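Side-chain contacts in probable arylamine n-acetyl transferase (Mycobacterium abscessus, PDB 4GUZ), which probably transfers an acetyl group from acetyl-coenzyme A to the amino group of arylamines, as members of its family do: residues L13-Y18 against G26-T31; R36-G41 against A88-L93; A68-S73 against V83-A88; W128-G133 against L139-L144. One frame throughout, in Å; residues are numbered along the deposited sequence.

Overall arrangement
From the N terminus, contact 1 closes a short loop first: helix 15-21 is joined by a salt bridge to the loop that leads into helix 32-45. Contact 2 then closes a much longer loop, bringing helix 32-45 against helix 79-92. Contact 3 lies wholly within that span, packing helix 63-72 on the same helix 79-92, and Ala88 belongs to both. Contact 4 follows in series, a beta hairpin at one edge of the eight-stranded sheet; none of the four cross. Helix 79-92 thus links contacts 2 and 3, while Gln39 and Phe86 carry the helical part onto the hairpin through Pro141, Cys130 and Val132.

Contact 1 (L13-Y18 against G26-T31); sequences LQLDEY and GDRSPT
Arg28 reaches from the loop before helix 32-45 to Asp16 in the first turn of helix 15-21, and the charged pair dominates this surface contact. The guanidinium comes end-on, with both terminal nitrogens directed at one carboxylate oxygen. NH2 of Arg28 lies 2.8 Å from OD1 of Asp16, with an N-H...O angle of 155°; NH1 of Arg28 makes a longer, more bent bond of 3.1 Å to that same OD1. The oxygen sits almost in the guanidinium plane, while the carboxylate plane is turned 55° from it. Arginine suits the place because its chain, extended from CG to NE, can bridge backbones that come no nearer than 10.8 Å between CA of Leu15 and CA of Arg28.

Van der Waals packing adds little: CD2 of Leu15 approaches NH1 of Arg28 obliquely at 3.7 Å.

Within the loop, OD2 of Asp27 accepts from the backbone N of Ser29 at 3.1 Å, an Asx turn, and from OG of Ser29 at 2.8 Å, both donors on the same side of the carboxylate plane, OG syn and N further out. This shapes the chain around Arg28.

Behind the bridge, Leu15 leans on Arg92 and Leu93, Tyr18 packs on Leu85 and Val89 of helix 79-92, and Glu17 pairs with Arg72 of helix 63-72.

Contact 2 (R36-G41 against A88-L93); sequences RRLQRG and AVLQRL
Leu38 meets Val89, Leu90 and Leu93 through methyl groups alone, so this interface contains no flat group with faces or edges to cover; a ring nearby is that of Phe86, one turn earlier in helix 79-92, whose CE1 rests 3.8 Å from O of Leu38 and which also packs edge-to-face with His42. The motif is helix-helix packing within the helical N-terminal part of the arylamine N-acetyltransferase fold, helix 32-45 lying beside helix 79-92.

One leucine does the work for its helix. Its CG stands opposite the carbonyl carbon (chi1 -75°), and with chi2 near 174° the isobutyl group extends straight at the neighbour and offers each branch a different partner. CD2 of Leu38 goes to CG1 of Val89, 4.1 Å away, the two side chains meeting tip to tip. CD1 turns to Leu93 in the same head-on manner, and it also has CD2 of Leu90 at its margin, a looser approach of 4.4 Å. Val89 and Leu93, four residues apart, both point toward helix 32-45 and present neighbouring apolar groups that a branched leucine can touch together. Valine keeps the first of them short, where the CA atoms of Leu38 and Val89 are 8.8 Å apart.

Aliphatic residues suit a buried place flanked by Leu19 and by Tyr18, whose ring packs on Val89, and by Phe97, against which Leu90 also packs. The closest approach between the segments is methyl on methyl, CD1 of Leu38 to CD1 of Leu93 at 3.8 Å.

Contact 3 (A68-S73 against V83-A88); sequences AKLLRS and VALFGA
Leu85 of helix 79-92 projects between Leu70 and Leu71 of helix 63-72, and a single methyl, its CD2, touches both. The rotamers explain how. Leu85 swings CG away from its own backbone N (chi1 -154°), somewhat off the staggered position, and the bend at chi2 then presents CD2 to the other helix. Leu70 is built the other way: its CG lies opposite the carbonyl carbon (chi1 -61°) and its branch runs on extended. As a result the two side chains pass alongside each other in opposite directions, with CD1 of Leu70 4.1 Å from CD2 of Leu85. Leu71, in the same general conformation as Leu70, brings its CD2 to 4.3 Å from CD2 of Leu85.

Ser73 folds back on the chain: its OG donates to O of Lys69 at 2.7 Å, in the carbonyl plane and on a lone pair, whereas the backbone bond from N of Ser73 to the same oxygen is weak at 3.5 Å. A small hydroxyl can thus satisfy a carbonyl that this backbone N holds only weakly. Lys69 meanwhile turns its amine to Asp52 and Glu81.

Tyr18 touches both Leu71 and Leu85, Phe21 touches Leu71, and Ile46 touches Leu70 and Leu71. With only methyls meeting at van der Waals range, cohesion here rests on burial of hydrocarbon and on shape, without directional bonds between the helices.

Contact 4 (W128-G133 against L139-L144); sequences WLCDVG and LAPIRL
Leu129 and Ile142 pair through both backbone groups, the hydrogen-bonded pair of an antiparallel beta hairpin made by strands 126-130 and 142-143, the latter an outer strand of the eight-stranded sheet. N of Leu129 gives to O of Ile142 at 2.7 Å, and N of Ile142 returns a bond to O of Leu129 at 2.9 Å, this second one lying on a lone pair in the carbonyl plane. Leu129 O has another donor as well: a water 2.7 Å away, which also donates to O of Ala140 and accepts from N of Asp131. The water thus joins N of Asp131 to O of Ala140, where the next hydrogen-bonded pair would fall if the strands ran on.

Beyond the strand, the carboxylate of Asp131 is held on both oxygens, OD1 by His116 and OD2 by His189. With Cys79 and His116 it probably forms the Cys-His-Asp catalytic triad known from this family.

Leu129 and Ile142 share one face of the sheet, toward Leu173 and Phe191. On the other, Trp128 and Arg143 form a non-hydrogen-bonded pair whose side chains run alongside each other. CB of Arg143 makes a CH-pi contact over the six-membered ring, 4.0 Å from its centroid, and the chain then bends at chi3 (-100°) to turn the guanidinium back at the indole, the planes 58° apart. NE of Arg143 is salt-bridged to Glu126. Trp128 CZ2 lies under the guanidinium face, 3.4 Å from NH2 of Arg143.

Contact 1 (L13-Y18 against G26-T31)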
loop_
_atom_site.group_PDB
_atom_site.type_symbol
_atom_site.label_atom_id
_atom_site.label_comp_id
_atom_site.label_asym_id
_atom_site.label_seq_id
_atom_site.Cartn_x
_atom_site.Cartn_y
_atom_site.Cartn_z
ATOM N N LEU A 13 -1.523 17.237 -8.912
ATOM C CA LEU A 13 -1.115 15.994 -9.545
ATOM C C LEU A 13 -0.891 16.186 -11.043
ATOM O O LEU A 13 -1.676 16.869 -11.715
ATOM C CB LEU A 13 -2.185 14.904 -9.311
ATOM C CG LEU A 13 -1.972 13.550 -10.021
ATOM C CD1 LEU A 13 -1.055 12.645 -9.217
ATOM C CD2 LEU A 13 -3.281 12.883 -10.299
ATOM N N GLN A 14 0.159 15.530 -11.568
ATOM C CA GLN A 14 0.439 15.469 -13.000
ATOM C C GLN A 14 -0.370 14.274 -13.507
ATOM O O GLN A 14 0.144 13.156 -13.563
ATOM C CB GLN A 14 1.964 15.332 -13.259
ATOM C CG GLN A 14 2.793 16.581 -12.931
ATOM C CD GLN A 14 2.353 17.815 -13.683
ATOM O OE1 GLN A 14 2.220 17.820 -14.914
ATOM N NE2 GLN A 14 2.096 18.883 -12.948
ATOM N N LEU A 15 -1.670 14.503 -13.780
ATOM C CA LEU A 15 -2.651 13.486 -14.161
ATOM C C LEU A 15 -2.224 12.600 -15.334
ATOM O O LEU A 15 -2.281 11.381 -15.173
ATOM C CB LEU A 15 -4.031 14.112 -14.457
ATOM C CG LEU A 15 -5.191 13.138 -14.755
ATOM C CD1 LEU A 15 -5.586 12.337 -13.514
ATOM C CD2 LEU A 15 -6.400 13.885 -15.285
ATOM N N ASP A 16 -1.795 13.182 -16.493
ATOM C CA ASP A 16 -1.402 12.396 -17.680
ATOM C C ASP A 16 -0.168 11.557 -17.412
ATOM O O ASP A 16 -0.086 10.424 -17.877
ATOM C CB ASP A 16 -1.141 13.301 -18.904
ATOM C CG ASP A 16 -2.358 14.036 -19.443
ATOM O OD1 ASP A 16 -3.481 13.483 -19.351
ATOM O OD2 ASP A 16 -2.180 15.143 -20.002
ATOM N N GLU A 17 0.795 12.124 -16.677
ATOM C CA GLU A 17 2.050 11.465 -16.315
ATOM C C GLU A 17 1.788 10.243 -15.423
ATOM O O GLU A 17 2.385 9.185 -15.631
ATOM C CB GLU A 17 2.958 12.456 -15.600
ATOM C CG GLU A 17 4.404 12.012 -15.554
ATOM C CD GLU A 17 5.308 12.841 -14.668
ATOM O OE1 GLU A 17 4.951 13.990 -14.315
ATOM O OE2 GLU A 17 6.406 12.335 -14.351
ATOM N N TYR A 18 0.893 10.401 -14.440
ATOM C CA TYR A 18 0.539 9.313 -13.532
ATOM C C TYR A 18 -0.123 8.185 -14.316
ATOM O O TYR A 18 0.244 7.026 -14.120
ATOM C CB TYR A 18 -0.376 9.811 -12.379
ATOM C CG TYR A 18 -0.979 8.669 -11.579
ATOM C CD1 TYR A 18 -0.325 8.152 -10.463
ATOM C CD2 TYR A 18 -2.160 8.053 -11.987
ATOM C CE1 TYR A 18 -0.840 7.061 -9.766
ATOM C CE2 TYR A 18 -2.667 6.941 -11.316
ATOM C CZ TYR A 18 -2.018 6.473 -10.184
ATOM O OH TYR A 18 -2.519 5.395 -9.506
ATOM N N GLY A 26 -7.753 4.953 -22.171
ATOM C CA GLY A 26 -9.183 4.871 -22.415
ATOM C C GLY A 26 -9.996 5.842 -21.594
ATOM O O GLY A 26 -9.488 6.878 -21.158
ATOM N N ASP A 27 -11.270 5.477 -21.379
ATOM C CA ASP A 27 -12.292 6.243 -20.673
ATOM C C ASP A 27 -11.838 6.588 -19.255
ATOM O O ASP A 27 -11.375 5.712 -18.525
ATOM C CB ASP A 27 -13.612 5.452 -20.650
ATOM C CG ASP A 27 -14.877 6.293 -20.564
ATOM O OD1 ASP A 27 -15.938 5.818 -21.033
ATOM O OD2 ASP A 27 -14.808 7.428 -20.029
ATOM N N ARG A 28 -11.920 7.882 -18.909
ATOM C CA ARG A 28 -11.502 8.429 -17.616
ATOM C C ARG A 28 -12.713 8.796 -16.738
ATOM O O ARG A 28 -12.531 9.383 -15.664
ATOM C CB ARG A 28 -10.608 9.668 -17.817
ATOM C CG ARG A 28 -9.280 9.407 -18.526
ATOM C CD ARG A 28 -8.496 10.709 -18.648
ATOM N NE ARG A 28 -7.180 10.508 -19.263
ATOM C CZ ARG A 28 -6.232 11.439 -19.306
ATOM N NH1 ARG A 28 -6.435 12.629 -18.758
ATOM N NH2 ARG A 28 -5.060 11.174 -19.867
ATOM N N SER A 29 -13.951 8.465 -17.197
ATOM C CA SER A 29 -15.197 8.752 -16.465
ATOM C C SER A 29 -15.183 8.099 -15.059
ATOM O O SER A 29 -14.662 6.991 -14.943
ATOM C CB SER A 29 -16.407 8.261 -17.256
ATOM O OG SER A 29 -16.508 8.957 -18.486
ATOM N N PRO A 30 -15.739 8.748 -14.000
ATOM C CA PRO A 30 -15.683 8.141 -12.652
ATOM C C PRO A 30 -16.673 6.980 -12.457
ATOM O O PRO A 30 -17.742 7.128 -11.845
ATOM C CB PRO A 30 -15.975 9.314 -11.715
ATOM C CG PRO A 30 -16.738 10.282 -12.524
ATOM C CD PRO A 30 -16.359 10.092 -13.966
ATOM N N THR A 31 -16.282 5.804 -12.987
ATOM C CA THR A 31 -17.058 4.559 -12.951
ATOM C C THR A 31 -16.233 3.382 -12.395
ATOM O O THR A 31 -15.013 3.500 -12.255
ATOM C CB THR A 31 -17.522 4.221 -14.371
ATOM O OG1 THR A 31 -16.363 4.135 -15.198
ATOM C CG2 THR A 31 -18.513 5.243 -14.940
#

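Contact 2 (R36-G41 against A88-L93)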
loop_
_atom_site.group_PDB
_atom_site.type_symbol
_atom_site.label_atom_id
_atom_site.label_comp_id
_atom_site.label_asym_id
_atom_site.label_seq_id
_atom_site.Cartn_x
_atom_site.Cartn_y
_atom_site.Cartn_z
ATOM N N ARG A 36 -11.363 -0.035 -11.547
ATOM C CA ARG A 36 -10.700 -1.330 -11.670
ATOM C C ARG A 36 -9.377 -1.183 -12.395
ATOM O O ARG A 36 -8.369 -1.721 -11.935
ATOM C CB ARG A 36 -11.601 -2.371 -12.387
ATOM C CG ARG A 36 -12.607 -3.002 -11.431
ATOM C CD ARG A 36 -13.649 -3.863 -12.123
ATOM N NE ARG A 36 -14.725 -4.181 -11.180
ATOM C CZ ARG A 36 -15.413 -5.319 -11.153
ATOM N NH1 ARG A 36 -15.175 -6.272 -12.050
ATOM N NH2 ARG A 36 -16.348 -5.512 -10.233
ATOM N N ARG A 37 -9.371 -0.447 -13.512
ATOM C CA ARG A 37 -8.143 -0.254 -14.294
ATOM C C ARG A 37 -7.131 0.601 -13.528
ATOM O O ARG A 37 -5.935 0.339 -13.629
ATOM C CB ARG A 37 -8.441 0.356 -15.670
ATOM C CG ARG A 37 -9.258 -0.593 -16.568
ATOM C CD ARG A 37 -9.156 -0.309 -18.068
ATOM N NE ARG A 37 -9.336 1.101 -18.442
ATOM C CZ ARG A 37 -10.490 1.765 -18.425
ATOM N NH1 ARG A 37 -11.603 1.170 -18.008
ATOM N NH2 ARG A 37 -10.533 3.038 -18.797
ATOM N N LEU A 38 -7.616 1.579 -12.730
ATOM C CA LEU A 38 -6.768 2.477 -11.923
ATOM C C LEU A 38 -6.059 1.696 -10.828
ATOM O O LEU A 38 -4.845 1.787 -10.698
ATOM C CB LEU A 38 -7.577 3.614 -11.290
ATOM C CG LEU A 38 -8.040 4.759 -12.183
ATOM C CD1 LEU A 38 -8.939 5.682 -11.414
ATOM C CD2 LEU A 38 -6.864 5.562 -12.719
ATOM N N GLN A 39 -6.813 0.911 -10.062
ATOM C CA GLN A 39 -6.223 0.130 -8.989
ATOM C C GLN A 39 -5.236 -0.928 -9.530
ATOM O O GLN A 39 -4.132 -1.035 -9.002
ATOM C CB GLN A 39 -7.304 -0.529 -8.131
ATOM C CG GLN A 39 -6.681 -1.334 -6.987
ATOM C CD GLN A 39 -7.546 -1.516 -5.773
ATOM O OE1 GLN A 39 -8.549 -0.835 -5.572
ATOM N NE2 GLN A 39 -7.046 -2.299 -4.832
ATOM N N ARG A 40 -5.617 -1.700 -10.566
ATOM C CA ARG A 40 -4.722 -2.722 -11.105
ATOM C C ARG A 40 -3.390 -2.113 -11.558
ATOM O O ARG A 40 -2.340 -2.625 -11.188
ATOM C CB ARG A 40 -5.386 -3.508 -12.254
ATOM C CG ARG A 40 -4.637 -4.798 -12.582
ATOM C CD ARG A 40 -5.310 -5.593 -13.676
ATOM N NE ARG A 40 -4.452 -6.658 -14.214
ATOM C CZ ARG A 40 -4.580 -7.951 -13.937
ATOM N NH1 ARG A 40 -5.515 -8.367 -13.090
ATOM N NH2 ARG A 40 -3.780 -8.841 -14.510
ATOM N N GLY A 41 -3.448 -1.022 -12.318
ATOM C CA GLY A 41 -2.255 -0.338 -12.812
ATOM C C GLY A 41 -1.402 0.239 -11.695
ATOM O O GLY A 41 -0.173 0.152 -11.750
ATOM N N ALA A 88 -5.390 11.662 -4.739
ATOM C CA ALA A 88 -5.271 12.790 -5.670
ATOM C C ALA A 88 -5.855 12.429 -7.021
ATOM O O ALA A 88 -6.544 13.259 -7.605
ATOM C CB ALA A 88 -3.819 13.203 -5.824
ATOM N N VAL A 89 -5.605 11.194 -7.507
ATOM C CA VAL A 89 -6.135 10.708 -8.796
ATOM C C VAL A 89 -7.656 10.616 -8.719
ATOM O O VAL A 89 -8.326 11.115 -9.620
ATOM C CB VAL A 89 -5.520 9.361 -9.276
ATOM C CG1 VAL A 89 -6.015 8.993 -10.675
ATOM C CG2 VAL A 89 -4.003 9.413 -9.271
ATOM N N LEU A 90 -8.207 9.983 -7.643
ATOM C CA LEU A 90 -9.657 9.807 -7.485
ATOM C C LEU A 90 -10.374 11.168 -7.510
ATOM O O LEU A 90 -11.424 11.302 -8.155
ATOM C CB LEU A 90 -9.986 9.039 -6.187
ATOM C CG LEU A 90 -9.559 7.559 -6.128
ATOM C CD1 LEU A 90 -9.917 6.932 -4.780
ATOM C CD2 LEU A 90 -10.120 6.742 -7.297
ATOM N N GLN A 91 -9.762 12.174 -6.868
ATOM C CA GLN A 91 -10.261 13.551 -6.796
ATOM C C GLN A 91 -10.304 14.199 -8.184
ATOM O O GLN A 91 -11.315 14.824 -8.526
ATOM C CB GLN A 91 -9.367 14.369 -5.846
ATOM C CG GLN A 91 -9.737 15.850 -5.677
ATOM C CD GLN A 91 -11.081 16.068 -5.035
ATOM O OE1 GLN A 91 -12.006 16.604 -5.656
ATOM N NE2 GLN A 91 -11.223 15.655 -3.779
ATOM N N ARG A 92 -9.218 14.059 -8.980
ATOM C CA ARG A 92 -9.136 14.648 -10.319
ATOM C C ARG A 92 -10.110 14.032 -11.296
ATOM O O ARG A 92 -10.575 14.722 -12.198
ATOM C CB ARG A 92 -7.728 14.503 -10.902
ATOM C CG ARG A 92 -6.835 15.656 -10.561
ATOM C CD ARG A 92 -7.215 16.974 -11.243
ATOM N NE ARG A 92 -6.683 17.072 -12.602
ATOM C CZ ARG A 92 -5.408 17.309 -12.893
ATOM N NH1 ARG A 92 -4.509 17.443 -11.924
ATOM N NH2 ARG A 92 -5.017 17.389 -14.155
ATOM N N LEU A 93 -10.395 12.731 -11.150
ATOM C CA LEU A 93 -11.275 12.034 -12.078
ATOM C C LEU A 93 -12.763 12.138 -11.673
ATOM O O LEU A 93 -13.631 11.633 -12.384
ATOM C CB LEU A 93 -10.834 10.577 -12.261
ATOM C CG LEU A 93 -9.450 10.338 -12.906
ATOM C CD1 LEU A 93 -9.344 8.918 -13.383
ATOM C CD2 LEU A 93 -9.196 11.289 -14.094
#

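Contact 3 (A68-S73 against V83-A88)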
loop_
_atom_site.group_PDB
_atom_site.type_symbol
_atom_site.label_atom_id
_atom_site.label_comp_id
_atom_site.label_asym_id
_atom_site.label_seq_id
_atom_site.Cartn_x
_atom_site.Cartn_y
_atom_site.Cartn_z
ATOM N N ALA A 68 7.002 13.183 -7.681
ATOM C CA ALA A 68 8.381 13.294 -8.181
ATOM C C ALA A 68 9.189 12.041 -7.787
ATOM O O ALA A 68 9.868 11.465 -8.628
ATOM C CB ALA A 68 9.047 14.556 -7.635
ATOM N N LYS A 69 9.070 11.584 -6.528
ATOM C CA LYS A 69 9.755 10.376 -6.072
ATOM C C LYS A 69 9.187 9.107 -6.760
ATOM O O LYS A 69 9.951 8.350 -7.356
ATOM C CB LYS A 69 9.643 10.263 -4.543
ATOM C CG LYS A 69 10.346 9.053 -3.927
ATOM C CD LYS A 69 9.808 8.844 -2.534
ATOM C CE LYS A 69 10.453 7.705 -1.818
ATOM N NZ LYS A 69 9.833 7.515 -0.487
ATOM N N LEU A 70 7.859 8.904 -6.711
ATOM C CA LEU A 70 7.213 7.682 -7.228
ATOM C C LEU A 70 7.128 7.556 -8.751
ATOM O O LEU A 70 7.098 6.429 -9.250
ATOM C CB LEU A 70 5.794 7.499 -6.630
ATOM C CG LEU A 70 5.737 7.355 -5.106
ATOM C CD1 LEU A 70 4.394 6.833 -4.630
ATOM C CD2 LEU A 70 6.790 6.443 -4.606
ATOM N N LEU A 71 7.072 8.669 -9.490
ATOM C CA LEU A 71 6.912 8.576 -10.939
ATOM C C LEU A 71 8.174 9.001 -11.728
ATOM O O LEU A 71 8.248 8.721 -12.928
ATOM C CB LEU A 71 5.728 9.457 -11.417
ATOM C CG LEU A 71 4.355 9.384 -10.731
ATOM C CD1 LEU A 71 3.405 10.422 -11.328
ATOM C CD2 LEU A 71 3.716 8.010 -10.887
ATOM N N ARG A 72 9.119 9.716 -11.089
ATOM C CA ARG A 72 10.274 10.270 -11.805
ATOM C C ARG A 72 11.653 9.835 -11.257
ATOM O O ARG A 72 12.683 10.327 -11.719
ATOM C CB ARG A 72 10.166 11.803 -11.843
ATOM C CG ARG A 72 8.868 12.248 -12.511
ATOM C CD ARG A 72 8.833 13.718 -12.871
ATOM N NE ARG A 72 8.527 14.565 -11.725
ATOM C CZ ARG A 72 7.372 15.192 -11.535
ATOM N NH1 ARG A 72 6.379 15.045 -12.402
ATOM N NH2 ARG A 72 7.199 15.968 -10.478
ATOM N N SER A 73 11.679 8.875 -10.333
ATOM C CA SER A 73 12.915 8.320 -9.811
ATOM C C SER A 73 12.726 6.809 -9.569
ATOM O O SER A 73 11.578 6.375 -9.388
ATOM C CB SER A 73 13.360 9.052 -8.547
ATOM O OG SER A 73 12.614 8.678 -7.403
ATOM N N VAL A 83 -1.592 6.181 -0.815
ATOM C CA VAL A 83 -2.947 6.741 -0.594
ATOM C C VAL A 83 -2.979 8.242 -1.004
ATOM O O VAL A 83 -3.952 8.662 -1.637
ATOM C CB VAL A 83 -3.476 6.486 0.841
ATOM C CG1 VAL A 83 -4.644 7.406 1.196
ATOM C CG2 VAL A 83 -3.902 5.033 0.990
ATOM N N ALA A 84 -1.907 9.019 -0.725
ATOM C CA ALA A 84 -1.860 10.433 -1.146
ATOM C C ALA A 84 -2.005 10.520 -2.671
ATOM O O ALA A 84 -2.854 11.256 -3.163
ATOM C CB ALA A 84 -0.553 11.092 -0.692
ATOM N N LEU A 85 -1.245 9.689 -3.411
ATOM C CA LEU A 85 -1.273 9.672 -4.855
ATOM C C LEU A 85 -2.595 9.182 -5.393
ATOM O O LEU A 85 -3.151 9.809 -6.291
ATOM C CB LEU A 85 -0.127 8.800 -5.395
ATOM C CG LEU A 85 0.392 9.117 -6.793
ATOM C CD1 LEU A 85 0.994 10.525 -6.855
ATOM C CD2 LEU A 85 1.489 8.135 -7.172
ATOM N N PHE A 86 -3.120 8.079 -4.844
ATOM C CA PHE A 86 -4.360 7.512 -5.355
ATOM C C PHE A 86 -5.527 8.412 -5.039
ATOM O O PHE A 86 -6.378 8.602 -5.911
ATOM C CB PHE A 86 -4.584 6.090 -4.829
ATOM C CG PHE A 86 -5.504 5.245 -5.685
ATOM C CD1 PHE A 86 -5.054 4.689 -6.877
ATOM C CD2 PHE A 86 -6.790 4.928 -5.252
ATOM C CE1 PHE A 86 -5.909 3.911 -7.672
ATOM C CE2 PHE A 86 -7.642 4.140 -6.041
ATOM C CZ PHE A 86 -7.185 3.620 -7.238
ATOM N N GLY A 87 -5.509 9.024 -3.847
ATOM C CA GLY A 87 -6.516 9.979 -3.404
ATOM C C GLY A 87 -6.574 11.178 -4.319
ATOM O O GLY A 87 -7.662 11.628 -4.694
ATOM N N ALA A 88 -5.390 11.662 -4.739
ATOM C CA ALA A 88 -5.271 12.790 -5.670
ATOM C C ALA A 88 -5.855 12.429 -7.021
ATOM O O ALA A 88 -6.544 13.259 -7.605
ATOM C CB ALA A 88 -3.819 13.203 -5.824
#

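Contact 4 (W128-G133 against L139-L144)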
loop_
_atom_site.group_PDB
_atom_site.type_symbol
_atom_site.label_atom_id
_atom_site.label_comp_id
_atom_site.label_asym_id
_atom_site.label_seq_id
_atom_site.Cartn_x
_atom_site.Cartn_y
_atom_site.Cartn_z
ATOM N N TRP A 128 -16.837 0.452 -2.439
ATOM C CA TRP A 128 -15.688 -0.297 -2.928
ATOM C C TRP A 128 -14.435 0.045 -2.158
ATOM O O TRP A 128 -13.990 1.194 -2.167
ATOM C CB TRP A 128 -15.479 0.005 -4.421
ATOM C CG TRP A 128 -16.606 -0.515 -5.260
ATOM C CD1 TRP A 128 -17.763 0.132 -5.568
ATOM C CD2 TRP A 128 -16.712 -1.828 -5.831
ATOM N NE1 TRP A 128 -18.576 -0.683 -6.321
ATOM C CE2 TRP A 128 -17.967 -1.900 -6.481
ATOM C CE3 TRP A 128 -15.874 -2.953 -5.853
ATOM C CZ2 TRP A 128 -18.390 -3.043 -7.174
ATOM C CZ3 TRP A 128 -16.299 -4.085 -6.530
ATOM C CH2 TRP A 128 -17.542 -4.120 -7.189
ATOM N N LEU A 129 -13.831 -0.971 -1.535
ATOM C CA LEU A 129 -12.589 -0.782 -0.797
ATOM C C LEU A 129 -11.418 -0.753 -1.762
ATOM O O LEU A 129 -11.232 -1.711 -2.521
ATOM C CB LEU A 129 -12.409 -1.915 0.235
ATOM C CG LEU A 129 -11.084 -1.888 1.026
ATOM C CD1 LEU A 129 -10.990 -0.656 1.878
ATOM C CD2 LEU A 129 -10.895 -3.189 1.812
ATOM N N CYS A 130 -10.621 0.332 -1.736
ATOM C CA CYS A 130 -9.434 0.420 -2.582
ATOM C C CYS A 130 -8.199 0.384 -1.682
ATOM O O CYS A 130 -7.709 1.426 -1.217
ATOM C CB CYS A 130 -9.463 1.661 -3.471
ATOM S SG CYS A 130 -10.827 1.678 -4.666
ATOM N N ASP A 131 -7.703 -0.835 -1.424
ATOM C CA ASP A 131 -6.507 -1.052 -0.587
ATOM C C ASP A 131 -5.315 -1.073 -1.527
ATOM O O ASP A 131 -4.845 -2.136 -1.942
ATOM C CB ASP A 131 -6.659 -2.342 0.201
ATOM C CG ASP A 131 -5.624 -2.531 1.299
ATOM O OD1 ASP A 131 -4.768 -1.634 1.470
ATOM O OD2 ASP A 131 -5.671 -3.570 1.975
ATOM N N VAL A 132 -4.869 0.111 -1.927
ATOM C CA VAL A 132 -3.852 0.260 -2.982
ATOM C C VAL A 132 -2.393 0.309 -2.487
ATOM O O VAL A 132 -1.485 0.152 -3.306
ATOM C CB VAL A 132 -4.130 1.498 -3.882
ATOM C CG1 VAL A 132 -5.509 1.408 -4.554
ATOM C CG2 VAL A 132 -3.957 2.817 -3.117
ATOM N N GLY A 133 -2.185 0.573 -1.205
ATOM C CA GLY A 133 -0.841 0.756 -0.664
ATOM C C GLY A 133 -0.374 -0.209 0.394
ATOM O O GLY A 133 0.451 0.167 1.215
ATOM N N LEU A 139 -5.383 -6.525 -6.236
ATOM C CA LEU A 139 -5.193 -5.930 -7.558
ATOM C C LEU A 139 -6.472 -5.298 -8.042
ATOM O O LEU A 139 -6.469 -4.652 -9.080
ATOM C CB LEU A 139 -4.694 -6.967 -8.573
ATOM C CG LEU A 139 -3.335 -7.620 -8.279
ATOM C CD1 LEU A 139 -3.119 -8.805 -9.162
ATOM C CD2 LEU A 139 -2.191 -6.660 -8.501
ATOM N N ALA A 140 -7.572 -5.472 -7.297
ATOM C CA ALA A 140 -8.847 -4.903 -7.728
ATOM C C ALA A 140 -9.616 -4.326 -6.544
ATOM O O ALA A 140 -9.445 -4.834 -5.423
ATOM C CB ALA A 140 -9.675 -5.982 -8.415
ATOM N N PRO A 141 -10.492 -3.306 -6.756
ATOM C CA PRO A 141 -11.345 -2.840 -5.649
ATOM C C PRO A 141 -12.197 -3.992 -5.143
ATOM O O PRO A 141 -12.504 -4.910 -5.905
ATOM C CB PRO A 141 -12.215 -1.747 -6.290
ATOM C CG PRO A 141 -11.565 -1.431 -7.586
ATOM C CD PRO A 141 -10.847 -2.630 -8.032
ATOM N N ILE A 142 -12.550 -3.971 -3.875
ATOM C CA ILE A 142 -13.331 -5.046 -3.272
ATOM C C ILE A 142 -14.666 -4.482 -2.836
ATOM O O ILE A 142 -14.699 -3.503 -2.081
ATOM C CB ILE A 142 -12.534 -5.697 -2.090
ATOM C CG1 ILE A 142 -11.276 -6.455 -2.603
ATOM C CG2 ILE A 142 -13.423 -6.619 -1.246
ATOM C CD1 ILE A 142 -10.298 -6.943 -1.499
ATOM N N ARG A 143 -15.760 -5.111 -3.295
ATOM C CA ARG A 143 -17.147 -4.751 -2.942
ATOM C C ARG A 143 -17.340 -4.871 -1.454
ATOM O O ARG A 143 -17.135 -5.943 -0.893
ATOM C CB ARG A 143 -18.140 -5.679 -3.676
ATOM C CG ARG A 143 -19.596 -5.291 -3.554
ATOM C CD ARG A 143 -20.432 -6.181 -4.446
ATOM N NE ARG A 143 -20.753 -5.490 -5.689
ATOM C CZ ARG A 143 -20.560 -5.973 -6.909
ATOM N NH1 ARG A 143 -20.035 -7.180 -7.079
ATOM N NH2 ARG A 143 -20.879 -5.247 -7.973
ATOM N N LEU A 144 -17.725 -3.773 -0.806
ATOM C CA LEU A 144 -17.936 -3.797 0.630
ATOM C C LEU A 144 -19.269 -4.449 0.915
ATOM O O LEU A 144 -20.331 -3.893 0.635
ATOM C CB LEU A 144 -17.831 -2.394 1.236
ATOM C CG LEU A 144 -17.629 -2.306 2.740
ATOM C CD1 LEU A 144 -16.187 -2.660 3.140
ATOM C CD2 LEU A 144 -17.946 -0.911 3.214
HETATM O O HOH W 1 -9.015 -3.299 -2.811
#